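Local atomic coordinates of Carboxylesterase/phospholipase family protein (Francisella tularensis subsp. tularensis, PDB entry 4F21), a protein that probably hydrolyses carboxylic ester bonds as a serine hydrolase of the alpha/beta hydrolase fold, in the phospholipase/carboxylesterase family. Residues V222-Q225 with H226-C229. Numbering follows the deposited sequence.
Sequences VGMQ and HSVC
Ser227 N reaches back to Gln225 O at 3.2 Å, a weak, bent hydrogen bond (131° at the hydrogen) that closes an inverse gamma turn centred on His226. The turn lies in the loop between strand 216-221 and helix 230-243; the chain bends here, and the following residues bring Ser227 and Cys229 round to Met224.

Met224 fills the inside of the bend. Its first two torsions are extended (chi1 -163°), carrying the sulfur across to the returning chain, and the bend at chi3 lays the methyl CE against Ser227 O at 3.5 Å. Nearer the backbone, Met224 CG lies 3.6 Å from Ser227 OG, where the short serine side chain leaves room for the thioether, while Met224 SD meets Cys229 SG at 3.6 Å, a contact between two polarisable sulfurs. A long, flexible thioether suits this buried place, since it follows the curve of the loop. Cysteine suits the N-cap of helix 230-243 because its thiol can pack on Met224 and also cap a backbone N of that helix.

The polar ends of Gln225 and His226 lead away from the bend: Gln225 NE2 hydrogen-bonds to Asp193 O; His226 ND1 is hydrogen-bonded to Asp194 OD2 and NE2 to Ser140 OG. This pattern is consistent with a Ser-His-Asp catalytic triad, its histidine presented by a tight turn packed around methionine.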
loop_
_atom_site.group_PDB
_atom_site.type_symbol
_atom_site.label_atom_id
_atom_site.label_comp_id
_atom_site.label_asym_id
_atom_site.label_seq_id
_atom_site.Cartn_x
_atom_site.Cartn_y
_atom_site.Cartn_z
ATOM N N VAL A 222 10.796 13.289 -9.748
ATOM C CA VAL A 222 11.963 14.107 -9.453
ATOM C C VAL A 222 11.574 15.249 -8.524
ATOM O O VAL A 222 10.460 15.768 -8.600
ATOM C CB VAL A 222 12.602 14.674 -10.741
ATOM C CG1 VAL A 222 13.984 15.263 -10.447
ATOM C CG2 VAL A 222 12.699 13.589 -11.803
ATOM N N GLY A 223 12.485 15.619 -7.632
ATOM C CA GLY A 223 12.265 16.742 -6.741
ATOM C C GLY A 223 11.420 16.388 -5.537
ATOM O O GLY A 223 11.675 16.864 -4.432
ATOM N N MET A 224 10.414 15.549 -5.751
ATOM C CA MET A 224 9.506 15.168 -4.678
ATOM C C MET A 224 10.238 14.414 -3.574
ATOM O O MET A 224 11.110 13.581 -3.840
ATOM C CB MET A 224 8.354 14.318 -5.213
ATOM C CG MET A 224 7.183 14.226 -4.257
ATOM S SD MET A 224 5.868 13.159 -4.850
ATOM C CE MET A 224 6.615 11.553 -4.617
ATOM N N GLN A 225 9.875 14.705 -2.329
ATOM C CA GLN A 225 10.465 14.030 -1.181
ATOM C C GLN A 225 9.498 12.997 -0.612
ATOM O O GLN A 225 8.954 12.173 -1.345
ATOM C CB GLN A 225 10.849 15.044 -0.101
ATOM C CG GLN A 225 11.655 16.225 -0.617
ATOM C CD GLN A 225 12.671 16.723 0.391
ATOM O OE1 GLN A 225 12.437 17.709 1.090
ATOM N NE2 GLN A 225 13.807 16.041 0.472
ATOM N N HIS A 226 9.286 13.049 0.700
ATOM C CA HIS A 226 8.361 12.137 1.360
ATOM C C HIS A 226 6.958 12.733 1.399
ATOM O O HIS A 226 6.519 13.245 2.428
ATOM C CB HIS A 226 8.839 11.823 2.780
ATOM C CG HIS A 226 8.248 10.573 3.353
ATOM N ND1 HIS A 226 8.416 9.334 2.771
ATOM C CD2 HIS A 226 7.490 10.369 4.456
ATOM C CE1 HIS A 226 7.787 8.423 3.491
ATOM N NE2 HIS A 226 7.216 9.024 4.519
ATOM N N SER A 227 6.261 12.665 0.269
ATOM C CA SER A 227 4.925 13.232 0.161
ATOM C C SER A 227 4.184 12.698 -1.061
ATOM O O SER A 227 4.627 11.749 -1.701
ATOM C CB SER A 227 5.016 14.757 0.081
ATOM O OG SER A 227 5.838 15.167 -1.001
ATOM N N VAL A 228 3.053 13.320 -1.377
ATOM C CA VAL A 228 2.294 12.997 -2.578
ATOM C C VAL A 228 2.020 14.275 -3.356
ATOM O O VAL A 228 1.459 15.227 -2.813
ATOM C CB VAL A 228 0.949 12.317 -2.227
ATOM C CG1 VAL A 228 0.063 12.190 -3.451
ATOM C CG2 VAL A 228 1.185 10.950 -1.596
ATOM N N CYS A 229 2.414 14.290 -4.627
ATOM C CA CYS A 229 2.244 15.467 -5.475
ATOM C C CYS A 229 1.013 15.369 -6.376
ATOM O O CYS A 229 0.223 14.427 -6.286
ATOM C CB CYS A 229 3.494 15.714 -6.311
ATOM S SG CYS A 229 3.826 14.420 -7.511
#